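Local coordinates for protein NAD-dependent aldehyde dehydrogenase (Burkholderia multivorans, PDB 5UJU) that probably oxidises aldehydes to the corresponding carboxylic acids, using NAD+ as the electron acceptor, at residues 47-50 and 51-55; 135-138 and 139-142; 123-126 and 127-131. All coordinates share one frame; numbering follows the deposited sequence.

Contact 1 of 3, residues 47-50 and 51-55; sequences GESG and NADGE
Two oxygens of Ser49 lie over one face of the Asp53 carboxylate, and only the hydroxyl is bonded to it. Ser49 OG donates to Asp53 OD2 over 2.7 Å. It comes from above the carboxylate plane, 46° out of it. On the same face, Ser49 O lies 3.0 Å from Asp53 CG. This carbonyl oxygen is an acceptor and makes no bond to the carboxylate. Instead, Asp53 N donates to Ser49 O at 2.8 Å. Ser49 thus holds Asp53 twice, through backbone and hydroxyl. The Ser49 torsion (chi1 71°) swings OG to the side where Asp53 stands. Gly54 N bonds to Gly50 O in the next step of the helix. Water 1 links Gly47 O to Asn51 N, and water 2 links Glu48 O to Ala52 N. The amide ND2 of Asn51 is bonded to Tyr139 OH of helix 134-145. A negative charge near this helix start may be eased by the helix dipole. A type I beta turn, Gly47 to Gly50, runs straight into the N-terminus of helix 50-60. Ser49 holds the N-cap position without a side-chain cap, and waters serve two of the first N-H groups.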
# COMPACT_ATOMS: atom_id res chain seq x y z
N GLY A 47 0.22 -17.82 -36.82
CA GLY A 47 0.34 -17.76 -38.27
C GLY A 47 1.57 -18.49 -38.77
O GLY A 47 2.60 -18.57 -38.10
N GLU A 48 1.46 -19.02 -40.00
CA GLU A 48 2.56 -19.76 -40.60
C GLU A 48 3.79 -18.89 -40.84
O GLU A 48 4.92 -19.38 -40.79
CB GLU A 48 2.11 -20.41 -41.91
N SER A 49 3.59 -17.59 -41.09
CA SER A 49 4.70 -16.66 -41.26
C SER A 49 4.92 -15.79 -40.02
O SER A 49 5.56 -14.74 -40.12
CB SER A 49 4.47 -15.78 -42.49
OG SER A 49 3.42 -14.86 -42.27
N GLY A 50 4.42 -16.23 -38.86
CA GLY A 50 4.58 -15.44 -37.65
C GLY A 50 6.04 -15.14 -37.32
O GLY A 50 6.41 -14.00 -37.06
N ASN A 51 6.88 -16.17 -37.33
CA ASN A 51 8.29 -15.98 -37.02
C ASN A 51 8.96 -15.08 -38.05
O ASN A 51 9.60 -14.08 -37.70
CB ASN A 51 8.99 -17.35 -36.94
CG ASN A 51 10.31 -17.31 -36.19
OD1 ASN A 51 10.64 -18.24 -35.45
ND2 ASN A 51 11.10 -16.28 -36.42
N ALA A 52 8.79 -15.40 -39.34
CA ALA A 52 9.42 -14.62 -40.40
C ALA A 52 8.99 -13.16 -40.36
O ALA A 52 9.81 -12.25 -40.51
CB ALA A 52 9.11 -15.25 -41.76
N ASP A 53 7.68 -12.91 -40.20
CA ASP A 53 7.20 -11.54 -40.11
C ASP A 53 7.76 -10.84 -38.88
O ASP A 53 8.10 -9.65 -38.94
CB ASP A 53 5.67 -11.50 -40.07
CG ASP A 53 5.04 -12.06 -41.33
OD1 ASP A 53 5.76 -12.22 -42.35
OD2 ASP A 53 3.82 -12.34 -41.30
N GLY A 54 7.83 -11.55 -37.76
CA GLY A 54 8.40 -10.95 -36.57
C GLY A 54 9.85 -10.57 -36.78
O GLY A 54 10.27 -9.47 -36.41
N GLU A 55 10.63 -11.48 -37.39
CA GLU A 55 12.04 -11.20 -37.61
C GLU A 55 12.22 -10.03 -38.57
O GLU A 55 13.10 -9.19 -38.38
CB GLU A 55 12.79 -12.43 -38.12
CG GLU A 55 14.31 -12.21 -38.21
CD GLU A 55 15.11 -13.43 -38.71
OE1 GLU A 55 14.49 -14.46 -39.05
OE2 GLU A 55 16.36 -13.35 -38.76
O HOH W 1 5.37 -18.57 -37.52
O HOH W 2 7.59 -18.11 -40.01

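Contact 2 of 3, residues 135-138 and 139-142; sequences FEIA and YSVM
Helix 134-145 is a largely buried helix of the aldehyde dehydrogenase fold, in contact with helices 50-60, 149-156 and 245-260. The side-chain hydrogen bond between 135-138 and 139-142 is Ser140 OG to Ile137 O, 2.8 Å, a hydroxyl reaching back to the carbonyl three residues earlier. A chi1 of 73° turns the hydroxyl back along the helix to this oxygen. It meets the carbonyl from the side, with a C=O...OG angle of 117°. Ile137 O also accepts Val141 N at 2.9 Å, and this donor lies nearly in line with the C=O bond. The two donors therefore use different directions around one oxygen. The methyl groups Ile137 CG2 and Val141 CG2 are 4.4 Å apart, a loose apolar contact. Two residues earlier, Tyr139 N bonds to Phe135 O. The Tyr139 ring meets that carbonyl obliquely, with Tyr139 CD2 3.2 Å from Phe135 O. Met142 N closes on Ala138 O at 2.9 Å. Met142 has its chain extended, leading its end away to Tyr84 and Phe431. The carboxylate of Glu136 is held by a salt bridge to Arg252 and a hydrogen bond with His61. Phe149 and Phe153 of helix 149-156 cover Ala138. The chemistry implies that the proton of the Ser140 hydroxyl, in a buried setting, is satisfied within its own helix. This is consistent with Ser140 packing on Leu245 and Pro246 of helix 245-260.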
# COMPACT_ATOMS: atom_id res chain seq x y z
N PHE A 135 6.52 -12.20 -31.74
CA PHE A 135 7.74 -12.57 -32.44
C PHE A 135 8.67 -11.37 -32.60
O PHE A 135 9.87 -11.49 -32.38
CB PHE A 135 7.41 -13.19 -33.79
CG PHE A 135 7.02 -14.64 -33.70
CD1 PHE A 135 7.99 -15.62 -33.52
CD2 PHE A 135 5.70 -15.03 -33.81
CE1 PHE A 135 7.65 -16.96 -33.43
CE2 PHE A 135 5.34 -16.36 -33.73
CZ PHE A 135 6.32 -17.33 -33.54
N GLU A 136 8.12 -10.22 -33.00
CA GLU A 136 8.94 -9.01 -33.08
C GLU A 136 9.56 -8.67 -31.74
O GLU A 136 10.75 -8.31 -31.65
CB GLU A 136 8.09 -7.84 -33.58
CG GLU A 136 8.80 -6.50 -33.50
CD GLU A 136 7.88 -5.32 -33.84
OE1 GLU A 136 6.67 -5.54 -34.02
OE2 GLU A 136 8.38 -4.19 -33.95
N ILE A 137 8.77 -8.76 -30.67
CA ILE A 137 9.27 -8.50 -29.32
C ILE A 137 10.30 -9.56 -28.90
O ILE A 137 11.31 -9.24 -28.27
CB ILE A 137 8.08 -8.41 -28.35
CG1 ILE A 137 7.23 -7.17 -28.66
CG2 ILE A 137 8.54 -8.39 -26.90
CD1 ILE A 137 5.91 -7.10 -27.90
N ALA A 138 10.07 -10.82 -29.27
CA ALA A 138 11.04 -11.86 -28.90
C ALA A 138 12.43 -11.55 -29.44
O ALA A 138 13.42 -11.63 -28.72
CB ALA A 138 10.56 -13.22 -29.38
N TYR A 139 12.51 -11.19 -30.73
CA TYR A 139 13.81 -10.87 -31.31
C TYR A 139 14.44 -9.65 -30.64
O TYR A 139 15.66 -9.61 -30.44
CB TYR A 139 13.68 -10.66 -32.82
CG TYR A 139 13.58 -11.97 -33.56
CD1 TYR A 139 14.68 -12.82 -33.63
CD2 TYR A 139 12.41 -12.35 -34.21
CE1 TYR A 139 14.61 -14.03 -34.30
CE2 TYR A 139 12.33 -13.56 -34.90
CZ TYR A 139 13.44 -14.40 -34.93
OH TYR A 139 13.38 -15.60 -35.60
N SER A 140 13.64 -8.65 -30.28
CA SER A 140 14.21 -7.48 -29.63
C SER A 140 14.76 -7.81 -28.25
O SER A 140 15.74 -7.21 -27.81
CB SER A 140 13.18 -6.36 -29.53
OG SER A 140 12.19 -6.63 -28.55
N VAL A 141 14.11 -8.75 -27.54
CA VAL A 141 14.61 -9.18 -26.24
C VAL A 141 15.89 -10.01 -26.41
O VAL A 141 16.87 -9.82 -25.68
CB VAL A 141 13.50 -9.96 -25.50
CG1 VAL A 141 14.06 -10.80 -24.33
CG2 VAL A 141 12.42 -8.96 -25.01
N MET A 142 15.89 -10.91 -27.39
CA MET A 142 17.06 -11.75 -27.65
C MET A 142 18.30 -10.89 -27.89
O MET A 142 19.35 -11.13 -27.29
CB MET A 142 16.79 -12.65 -28.86
CG MET A 142 17.97 -13.51 -29.30
SD MET A 142 17.57 -14.58 -30.70
CE MET A 142 19.20 -15.23 -31.07

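Contact 3 of 3, residues 123-126 and 127-131; sequences SLEI and LARLN
Glu125 and Arg129 form a salt bridge one helical turn apart. Arg129 NE donates to Glu125 OE2 over 2.8 Å, with an N-H...O angle of 162°. OE2 receives it with its anti lone pair, the one away from OE1, and lies at the edge of the guanidinium, close to its plane. Arg129 NH2 adds a weak bond to Glu125 OE2 at 3.3 Å. The carboxylate and guanidinium planes stand 88° apart, and the grip falls on one oxygen and is not a two-oxygen fork. The shapes of the chains explain this. Glu125 bends at chi2 (66°), bringing OE2 back toward Arg129, while Arg129 runs extended from CG to NE. Glu125 OE1 has a salt bridge to Lys16 and a hydrogen bond with His17; Arg129 NH2 is shared with Glu260 through a second salt bridge. Beneath the bridge each backbone N-H donates to the carbonyl four residues earlier. Arg129 N reaches Glu125 O at 3.1 Å, and Leu130 N reaches Ile126 O at 2.8 Å. On another side of the helix Ile126 and Leu130 run alongside each other in the same direction, with Ile126 CG2 3.9 Å from Leu130 CD1. Leu127 CG rests 3.3 Å from Ser123 O. Phe226 of helix 217-230 touches Ile126 and Leu127, and Tyr222 touches Leu130. Lys16, Glu125, Arg129 and Glu260 thus make a chain of alternating charges, which would probably offset one another and keep both central groups ionised along the flank of helix 97-132.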
# COMPACT_ATOMS: atom_id res chain seq x y z
N SER A 123 -6.11 -1.11 -21.59
CA SER A 123 -5.02 -2.00 -21.17
C SER A 123 -5.15 -3.38 -21.81
O SER A 123 -4.17 -3.94 -22.31
CB SER A 123 -4.96 -2.11 -19.65
OG SER A 123 -4.52 -0.88 -19.09
N LEU A 124 -6.36 -3.94 -21.81
CA LEU A 124 -6.54 -5.29 -22.34
C LEU A 124 -6.33 -5.31 -23.85
O LEU A 124 -5.83 -6.30 -24.39
CB LEU A 124 -7.92 -5.83 -21.99
CG LEU A 124 -8.18 -5.93 -20.48
CD1 LEU A 124 -9.65 -6.27 -20.16
CD2 LEU A 124 -7.22 -6.92 -19.84
N GLU A 125 -6.72 -4.24 -24.53
CA GLU A 125 -6.50 -4.16 -25.97
C GLU A 125 -5.01 -4.04 -26.29
O GLU A 125 -4.53 -4.67 -27.24
CB GLU A 125 -7.28 -2.99 -26.56
CG GLU A 125 -7.01 -2.72 -28.03
CD GLU A 125 -7.48 -3.82 -28.97
OE1 GLU A 125 -8.34 -4.64 -28.59
OE2 GLU A 125 -6.97 -3.86 -30.12
N ILE A 126 -4.28 -3.23 -25.52
CA ILE A 126 -2.83 -3.16 -25.70
C ILE A 126 -2.22 -4.55 -25.57
O ILE A 126 -1.41 -4.97 -26.40
CB ILE A 126 -2.21 -2.17 -24.70
CG1 ILE A 126 -2.69 -0.73 -24.97
CG2 ILE A 126 -0.67 -2.31 -24.71
CD1 ILE A 126 -2.32 0.26 -23.87
N LEU A 127 -2.63 -5.30 -24.53
CA LEU A 127 -2.09 -6.65 -24.31
C LEU A 127 -2.39 -7.58 -25.48
O LEU A 127 -1.53 -8.39 -25.88
CB LEU A 127 -2.64 -7.24 -23.00
CG LEU A 127 -2.10 -6.51 -21.76
CD1 LEU A 127 -2.62 -7.12 -20.47
CD2 LEU A 127 -0.60 -6.56 -21.80
N ALA A 128 -3.59 -7.48 -26.05
CA ALA A 128 -3.92 -8.29 -27.22
C ALA A 128 -2.96 -8.00 -28.36
O ALA A 128 -2.48 -8.91 -29.03
CB ALA A 128 -5.37 -8.04 -27.64
N ARG A 129 -2.66 -6.71 -28.59
CA ARG A 129 -1.77 -6.35 -29.68
C ARG A 129 -0.32 -6.72 -29.36
O ARG A 129 0.44 -7.08 -30.26
CB ARG A 129 -1.89 -4.86 -29.98
CG ARG A 129 -3.32 -4.44 -30.34
CD ARG A 129 -3.37 -3.12 -31.09
NE ARG A 129 -4.75 -2.68 -31.30
CZ ARG A 129 -5.09 -1.54 -31.89
NH1 ARG A 129 -4.16 -0.72 -32.36
NH2 ARG A 129 -6.37 -1.23 -32.02
N LEU A 130 0.08 -6.61 -28.10
CA LEU A 130 1.42 -7.05 -27.74
C LEU A 130 1.58 -8.54 -28.03
O LEU A 130 2.61 -8.95 -28.59
CB LEU A 130 1.70 -6.74 -26.28
CG LEU A 130 1.82 -5.27 -25.89
CD1 LEU A 130 1.97 -5.17 -24.38
CD2 LEU A 130 3.01 -4.64 -26.58
N ASN A 131 0.56 -9.35 -27.72
CA ASN A 131 0.64 -10.77 -28.04
C ASN A 131 0.82 -10.99 -29.54
O ASN A 131 1.63 -11.83 -29.95
CB ASN A 131 -0.60 -11.52 -27.54
CG ASN A 131 -0.47 -13.02 -27.73
OD1 ASN A 131 -1.30 -13.65 -28.37
ND2 ASN A 131 0.57 -13.60 -27.14

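Overall arrangement
Contacts 1 and 2 adjoin, with centres about 12 Å apart. Helix 50-60 lies against helix 134-145 there: Glu55 CB is 3.4 Å from Tyr139 CE2, and Asn51 CA is 3.5 Å from Phe135 CD1. Contact 3 is on helix 97-132, which comes just before helix 134-145 in the chain. Its centre is about 16 Å from that of contact 2, and the two meet where Ile137 CD1 packs 3.9 Å from Leu130 O. Contact 2 touches both of the others, while contacts 1 and 3 do not touch each other; their nearest atoms are about 9 Å apart. None of the three includes the sodium-site residues Gly348 and Gly458.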